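Local coordinates for transaminase (Bacillus megaterium, PDB 5G0A) that catalyses the pyridoxal-5'-phosphate-dependent transfer of amino groups with S-selectivity, as an omega-transaminase of aminotransferase class III, at the pyridoxal-5'-phosphate site and the interface of chains A and C. Numbering follows the deposited sequence. Chains: chain A/B/C, Transaminase.

Contact 1: the pyridoxal-5'-phosphate site. Residues chain A 120-122, 148-151, 237, 269, 271-272, 298; chain B 329-330. With PLP (pyridoxal-5'-phosphate), chain D.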
loop_
_atom_site.group_PDB
_atom_site.type_symbol
_atom_site.label_atom_id
_atom_site.label_comp_id
_atom_site.label_asym_id
_atom_site.label_seq_id
_atom_site.Cartn_x
_atom_site.Cartn_y
_atom_site.Cartn_z
ATOM N N THR A 120 2.058 -21.584 14.928
ATOM C CA THR A 120 3.163 -21.692 13.958
ATOM C C THR A 120 4.177 -20.553 14.082
ATOM O O THR A 120 3.894 -19.542 14.717
ATOM C CB THR A 120 2.630 -21.710 12.503
ATOM O OG1 THR A 120 2.145 -20.401 12.158
ATOM C CG2 THR A 120 1.519 -22.765 12.333
ATOM N N GLY A 121 5.350 -20.728 13.470
ATOM C CA GLY A 121 6.387 -19.686 13.481
ATOM C C GLY A 121 5.913 -18.445 12.745
ATOM O O GLY A 121 6.176 -17.316 13.184
ATOM N N SER A 122 5.206 -18.643 11.621
ATOM C CA SER A 122 4.684 -17.487 10.848
ATOM C C SER A 122 3.703 -16.718 11.690
ATOM O O SER A 122 3.726 -15.477 11.722
ATOM C CB SER A 122 4.012 -17.950 9.528
ATOM O OG SER A 122 5.003 -18.435 8.646
ATOM N N TYR A 148 14.341 -14.916 5.921
ATOM C CA TYR A 148 13.094 -15.694 5.843
ATOM C C TYR A 148 12.405 -15.617 7.200
ATOM O O TYR A 148 12.995 -15.995 8.219
ATOM C CB TYR A 148 13.357 -17.158 5.461
ATOM C CG TYR A 148 12.023 -17.894 5.330
ATOM C CD1 TYR A 148 11.231 -17.720 4.188
ATOM C CD2 TYR A 148 11.522 -18.691 6.371
ATOM C CE1 TYR A 148 9.993 -18.327 4.077
ATOM C CE2 TYR A 148 10.286 -19.324 6.255
ATOM C CZ TYR A 148 9.522 -19.126 5.107
ATOM O OH TYR A 148 8.294 -19.748 4.972
ATOM N N HIS A 149 11.184 -15.083 7.221
ATOM C CA HIS A 149 10.469 -14.917 8.493
ATOM C C HIS A 149 9.077 -15.532 8.421
ATOM O O HIS A 149 8.232 -15.287 9.277
ATOM C CB HIS A 149 10.391 -13.427 8.881
ATOM C CG HIS A 149 11.721 -12.805 9.171
ATOM N ND1 HIS A 149 12.453 -13.107 10.304
ATOM C CD2 HIS A 149 12.443 -11.877 8.487
ATOM C CE1 HIS A 149 13.581 -12.411 10.292
ATOM N NE2 HIS A 149 13.593 -11.652 9.208
ATOM N N GLY A 150 8.863 -16.366 7.403
ATOM C CA GLY A 150 7.588 -17.098 7.291
ATOM C C GLY A 150 6.814 -16.709 6.036
ATOM O O GLY A 150 7.318 -15.941 5.187
ATOM N N TRP A 151 5.590 -17.226 5.903
ATOM C CA TRP A 151 4.922 -17.186 4.595
ATOM C C TRP A 151 3.573 -16.468 4.593
ATOM O O TRP A 151 3.042 -16.147 3.522
ATOM C CB TRP A 151 4.749 -18.634 4.062
ATOM C CG TRP A 151 3.790 -19.425 4.914
ATOM C CD1 TRP A 151 4.095 -20.139 6.054
ATOM C CD2 TRP A 151 2.372 -19.532 4.741
ATOM N NE1 TRP A 151 2.951 -20.689 6.579
ATOM C CE2 TRP A 151 1.882 -20.341 5.797
ATOM C CE3 TRP A 151 1.466 -19.031 3.802
ATOM C CZ2 TRP A 151 0.537 -20.685 5.922
ATOM C CZ3 TRP A 151 0.105 -19.352 3.941
ATOM C CH2 TRP A 151 -0.344 -20.160 5.003
ATOM N N GLU A 237 17.562 -12.478 11.710
ATOM C CA GLU A 237 17.886 -13.843 12.110
ATOM C C GLU A 237 19.380 -13.770 12.407
ATOM O O GLU A 237 20.118 -13.196 11.611
ATOM C CB GLU A 237 17.715 -14.824 10.949
ATOM C CG GLU A 237 16.303 -14.993 10.391
ATOM C CD GLU A 237 16.333 -15.809 9.101
ATOM O OE1 GLU A 237 16.368 -17.060 9.169
ATOM O OE2 GLU A 237 16.366 -15.192 8.018
ATOM N N ASP A 269 14.291 -13.086 15.327
ATOM C CA ASP A 269 13.488 -14.222 14.968
ATOM C C ASP A 269 14.260 -15.470 15.327
ATOM O O ASP A 269 15.254 -15.779 14.694
ATOM C CB ASP A 269 13.200 -14.170 13.444
ATOM C CG ASP A 269 12.228 -15.239 13.001
ATOM O OD1 ASP A 269 11.946 -16.192 13.779
ATOM O OD2 ASP A 269 11.712 -15.119 11.872
ATOM N N VAL A 271 12.832 -18.544 15.414
ATOM C CA VAL A 271 12.031 -19.726 15.087
ATOM C C VAL A 271 12.941 -20.906 14.724
ATOM O O VAL A 271 12.689 -22.042 15.127
ATOM C CB VAL A 271 10.967 -19.421 13.990
ATOM C CG1 VAL A 271 10.333 -20.717 13.448
ATOM C CG2 VAL A 271 9.858 -18.511 14.562
ATOM N N LEU A 272 13.997 -20.636 13.957
ATOM C CA LEU A 272 14.896 -21.702 13.544
ATOM C C LEU A 272 16.083 -21.834 14.522
ATOM O O LEU A 272 16.474 -22.954 14.851
ATOM C CB LEU A 272 15.386 -21.468 12.093
ATOM C CG LEU A 272 16.116 -22.662 11.459
ATOM C CD1 LEU A 272 15.760 -22.753 9.969
ATOM C CD2 LEU A 272 17.618 -22.496 11.656
ATOM N N LYS A 298 9.217 -24.306 15.580
ATOM C CA LYS A 298 10.151 -25.425 15.336
ATOM C C LYS A 298 10.609 -26.140 16.615
ATOM O O LYS A 298 9.880 -26.955 17.159
ATOM C CB LYS A 298 11.308 -24.911 14.471
ATOM C CG LYS A 298 10.781 -24.538 13.065
ATOM C CD LYS A 298 11.916 -24.165 12.081
ATOM C CE LYS A 298 11.425 -23.915 10.614
ATOM N NZ LYS A 298 11.537 -22.524 10.197
ATOM N N SER B 329 5.284 -24.204 4.712
ATOM C CA SER B 329 4.814 -23.947 6.070
ATOM C C SER B 329 5.281 -25.167 6.880
ATOM O O SER B 329 4.960 -26.301 6.525
ATOM C CB SER B 329 3.286 -23.819 6.090
ATOM O OG SER B 329 2.800 -23.998 7.405
ATOM N N THR B 330 6.057 -24.955 7.947
ATOM C CA THR B 330 6.648 -26.102 8.665
ATOM C C THR B 330 5.592 -27.181 8.988
ATOM O O THR B 330 5.757 -28.352 8.599
ATOM C CB THR B 330 7.380 -25.658 9.959
ATOM O OG1 THR B 330 8.377 -24.678 9.615
ATOM C CG2 THR B 330 8.093 -26.857 10.611
HETATM N N1 PLP D . 11.079 -17.596 10.764
HETATM C C2 PLP D . 12.168 -18.346 10.544
HETATM C C2A PLP D . 13.568 -17.803 10.761
HETATM C C3 PLP D . 12.009 -19.739 10.136
HETATM O O3 PLP D . 13.099 -20.503 9.926
HETATM C C4 PLP D . 10.642 -20.277 9.984
HETATM C C4A PLP D . 10.437 -21.738 9.625
HETATM C C5 PLP D . 9.528 -19.348 10.238
HETATM C C6 PLP D . 9.801 -18.035 10.599
HETATM C C5A PLP D . 8.073 -19.729 10.024
HETATM O O4P PLP D . 7.659 -20.858 10.745
HETATM P P PLP D . 6.431 -21.734 10.217
HETATM O O1P PLP D . 5.274 -20.821 9.894
HETATM O O2P PLP D . 6.978 -22.489 9.018
HETATM O O3P PLP D . 6.124 -22.611 11.378
HETATM O O HOH W 1 2.985 -21.991 9.114
HETATM O O HOH W 2 7.434 -23.960 13.387
HETATM O O HOH W 3 14.951 -19.146 7.997
#

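Contact 2: the interface of chains A and C. Residues chain A 145, 191-193, 197-198, 214, 218; chain C 192-193, 198, 214, 218.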
loop_
_atom_site.group_PDB
_atom_site.type_symbol
_atom_site.label_atom_id
_atom_site.label_comp_id
_atom_site.label_asym_id
_atom_site.label_seq_id
_atom_site.Cartn_x
_atom_site.Cartn_y
_atom_site.Cartn_z
ATOM N N GLU A 145 17.872 -8.229 3.202
ATOM C CA GLU A 145 18.014 -9.096 2.028
ATOM C C GLU A 145 18.301 -10.535 2.474
ATOM O O GLU A 145 19.217 -10.757 3.294
ATOM C CB GLU A 145 19.143 -8.606 1.080
ATOM C CG GLU A 145 19.010 -9.299 -0.292
ATOM C CD GLU A 145 20.078 -9.014 -1.344
ATOM O OE1 GLU A 145 21.113 -8.386 -1.039
ATOM O OE2 GLU A 145 19.853 -9.449 -2.505
ATOM N N MET A 191 13.843 -3.050 3.085
ATOM C CA MET A 191 14.864 -4.076 3.000
ATOM C C MET A 191 16.238 -3.444 3.124
ATOM O O MET A 191 16.680 -2.701 2.220
ATOM C CB MET A 191 14.768 -4.847 1.684
ATOM C CG MET A 191 15.764 -5.990 1.610
ATOM S SD MET A 191 15.686 -6.969 0.120
ATOM C CE MET A 191 16.406 -5.840 -1.080
ATOM N N ALA A 192 16.893 -3.753 4.236
ATOM C CA ALA A 192 18.290 -3.389 4.477
ATOM C C ALA A 192 19.234 -4.444 3.889
ATOM O O ALA A 192 18.825 -5.554 3.578
ATOM C CB ALA A 192 18.508 -3.222 5.988
ATOM N N PRO A 193 20.523 -4.104 3.717
ATOM C CA PRO A 193 21.508 -5.057 3.172
ATOM C C PRO A 193 21.706 -6.279 4.045
ATOM O O PRO A 193 21.519 -6.212 5.267
ATOM C CB PRO A 193 22.823 -4.264 3.190
ATOM C CG PRO A 193 22.446 -2.841 3.337
ATOM C CD PRO A 193 21.082 -2.759 3.949
ATOM N N MET A 197 27.616 -7.293 3.596
ATOM C CA MET A 197 27.040 -6.599 2.424
ATOM C C MET A 197 28.013 -6.561 1.259
ATOM O O MET A 197 27.712 -7.020 0.158
ATOM C CB MET A 197 26.638 -5.166 2.798
ATOM C CG MET A 197 26.055 -4.346 1.655
ATOM S SD MET A 197 25.802 -2.617 2.082
ATOM C CE MET A 197 24.825 -2.072 0.683
ATOM N N PHE A 198 29.170 -5.974 1.529
ATOM C CA PHE A 198 30.293 -5.986 0.630
ATOM C C PHE A 198 31.508 -6.103 1.535
ATOM O O PHE A 198 31.544 -5.516 2.628
ATOM C CB PHE A 198 30.370 -4.694 -0.199
ATOM C CG PHE A 198 29.267 -4.548 -1.215
ATOM C CD1 PHE A 198 29.097 -5.494 -2.222
ATOM C CD2 PHE A 198 28.412 -3.457 -1.182
ATOM C CE1 PHE A 198 28.079 -5.360 -3.156
ATOM C CE2 PHE A 198 27.398 -3.311 -2.126
ATOM C CZ PHE A 198 27.233 -4.259 -3.115
ATOM N N LEU A 214 29.729 -1.631 7.484
ATOM C CA LEU A 214 28.986 -1.041 6.359
ATOM C C LEU A 214 27.486 -1.409 6.343
ATOM O O LEU A 214 26.651 -0.549 6.133
ATOM C CB LEU A 214 29.643 -1.427 5.015
ATOM C CG LEU A 214 28.864 -1.167 3.714
ATOM C CD1 LEU A 214 28.484 0.304 3.596
ATOM C CD2 LEU A 214 29.633 -1.625 2.477
ATOM N N TYR A 218 24.669 1.476 6.794
ATOM C CA TYR A 218 23.658 1.694 5.762
ATOM C C TYR A 218 22.209 1.515 6.295
ATOM O O TYR A 218 21.278 2.266 5.922
ATOM C CB TYR A 218 23.910 0.752 4.581
ATOM C CG TYR A 218 23.043 1.114 3.407
ATOM C CD1 TYR A 218 23.415 2.128 2.527
ATOM C CD2 TYR A 218 21.820 0.480 3.205
ATOM C CE1 TYR A 218 22.603 2.476 1.453
ATOM C CE2 TYR A 218 21.009 0.812 2.145
ATOM C CZ TYR A 218 21.398 1.804 1.274
ATOM O OH TYR A 218 20.563 2.129 0.232
ATOM N N ALA C 192 17.269 2.738 -3.567
ATOM C CA ALA C 192 18.636 2.229 -3.713
ATOM C C ALA C 192 19.611 3.230 -3.094
ATOM O O ALA C 192 19.239 4.356 -2.786
ATOM C CB ALA C 192 18.970 1.976 -5.191
ATOM N N PRO C 193 20.883 2.835 -2.926
ATOM C CA PRO C 193 21.849 3.744 -2.318
ATOM C C PRO C 193 22.149 4.963 -3.187
ATOM O O PRO C 193 22.093 4.902 -4.430
ATOM C CB PRO C 193 23.125 2.890 -2.219
ATOM C CG PRO C 193 22.656 1.480 -2.266
ATOM C CD PRO C 193 21.463 1.496 -3.182
ATOM N N PHE C 198 29.369 4.528 -0.156
ATOM C CA PHE C 198 30.472 3.605 -0.430
ATOM C C PHE C 198 31.726 4.366 -0.861
ATOM O O PHE C 198 32.191 4.258 -2.008
ATOM C CB PHE C 198 30.089 2.520 -1.462
ATOM C CG PHE C 198 28.794 1.811 -1.157
ATOM C CD1 PHE C 198 28.696 0.929 -0.089
ATOM C CD2 PHE C 198 27.666 2.029 -1.944
ATOM C CE1 PHE C 198 27.502 0.281 0.191
ATOM C CE2 PHE C 198 26.472 1.373 -1.676
ATOM C CZ PHE C 198 26.386 0.505 -0.608
ATOM N N LEU C 214 29.965 -0.122 -6.008
ATOM C CA LEU C 214 29.172 -0.820 -4.996
ATOM C C LEU C 214 27.727 -0.302 -4.928
ATOM O O LEU C 214 26.820 -1.063 -4.633
ATOM C CB LEU C 214 29.832 -0.768 -3.604
ATOM C CG LEU C 214 31.184 -1.495 -3.446
ATOM C CD1 LEU C 214 31.673 -1.470 -1.998
ATOM C CD2 LEU C 214 31.084 -2.924 -3.952
ATOM N N TYR C 218 24.743 -2.953 -5.602
ATOM C CA TYR C 218 23.679 -3.144 -4.645
ATOM C C TYR C 218 22.278 -2.853 -5.241
ATOM O O TYR C 218 21.315 -3.571 -4.965
ATOM C CB TYR C 218 23.912 -2.349 -3.359
ATOM C CG TYR C 218 22.903 -2.781 -2.336
ATOM C CD1 TYR C 218 22.879 -4.103 -1.879
ATOM C CD2 TYR C 218 21.911 -1.914 -1.890
ATOM C CE1 TYR C 218 21.924 -4.524 -0.974
ATOM C CE2 TYR C 218 20.958 -2.329 -0.971
ATOM C CZ TYR C 218 20.975 -3.637 -0.522
ATOM O OH TYR C 218 20.026 -4.074 0.368
#

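Contact 1: the pyridoxal-5'-phosphate site
Pyridoxal-5'-phosphate is almost wholly buried in the active site of this class III aminotransferase and is bound covalently to the catalytic lysine. A:Lys298 runs extended to CE and then bends (chi4 112°), which brings NZ to the former aldehyde carbon C4A of PLP at 1.5 Å. The same A:Lys298 NZ lies 2.6 Å from the phenolic O3 of PLP, a hydrogen bond that holds NZ on the O3 side of the ring, although the linkage is twisted out of the pyridine plane by about 31°. This is the Schiff-base lysine of the family, and the resting internal aldimine is the likely state, but the modelled bond is long for C=N and the structure does not show its order.

Hydrogen bonds grip both ends of the cofactor. At the pyridine nitrogen, A:Asp269 OD2 stands 2.8 Å from PLP N1, a pairing that probably favours a protonated ring and so its electron-sink character. The carboxylate is held from behind: A:His149 ND1, in its own ring plane, donates to the anti lone pair of OD2, and the backbone N of A:Val271 reaches OD1 from above the carboxylate plane. On the phosphate, O1P accepts from both N and OG of A:Ser122, the hydroxyl at 2.7 Å; A:Trp151 N in turn donates to that OG. A:Gly121 N donates to O3P, while B:Thr330 N and OG1 both converge on O2P. Water 1 connects O1P with A:Trp151 NE1 and B:Ser329 OG, and water 3 joins PLP O3 to A:Glu237 OE1.

The pyridine ring is held between A:Val271 on one face and A:Tyr148 on the other. A:Val271 CG1, anti to its backbone N, sits 3.6 Å from the PLP ring centroid. A:Tyr148 presents its CD2-CE2 edge, its ring plane 79° from that of PLP.

In the fold, the phosphate caps the N-terminal end of helix 121-136, whose dipole should favour its charge. A:Asp269 ends strand 265-269, A:Lys298 follows strand 293-296, and chain B completes the pocket with the loop before helix 335-350.

Contact 2: the interface of chains A and C
In this class III aminotransferase, helix 214-226 and the loop after strand 189-192 meet their counterparts in an apolar patch between chains A and C, with no polar atoms paired across it. The patch belongs to a two-fold interface of the deposited four-chain assembly that may join dimers; whether it persists in solution the structure alone does not show.

C:Tyr218 buries the most surface. Its CG is anti to the backbone N (chi1 -170°), which sends the ring away from the helix into chain A. The methyl CE of A:Met197, ending an extended chain, rests on one face of the ring, 3.8 Å from the centroid and displaced toward the rim. The phenol tip crosses A:Pro193 at about a right angle, OH lying 3.3 Å from A:Pro193 CA. Likewise, A:Tyr218 lays CE1 3.7 Å from C:Pro193 CB.

C:Phe198 offers its edge. A:Met197 arrives tip to tip, with CE 3.3 Å from CZ of the phenyl and SD in the ring plane. A:Leu214 crosses the same rim, CD1 being 3.5 Å from C:Phe198 CE1.

A:Phe198 instead uses a face, and C:Leu214 CD2 stands over its centre, 3.7 Å away. Its CE2 edge also approaches the carbonyl O of C:Leu214 and, at 3.8 Å, CB of C:Tyr218. The two halves of this patch depart from exact symmetry: the Phe198 backbones differ, and CG of Leu214 is anti to N in chain A (chi1 167°) but beside it in chain C (chi1 -65°).

The centres of contact 1 and contact 2 are about 24 Å apart, and no residue belongs to both. Chain A takes part in each, but with different partners: chain B completes the cofactor pocket of contact 1, whereas chain C packs at contact 2. One stretch connects them, since A:Glu145 at contact 2 lies a few residues before A:Tyr148 to A:Trp151 of contact 1. The A-B pairing is therefore needed to build an active site, while the A-C patch contributes no group to this one and may instead join such dimers into the tetramer of the deposited assembly.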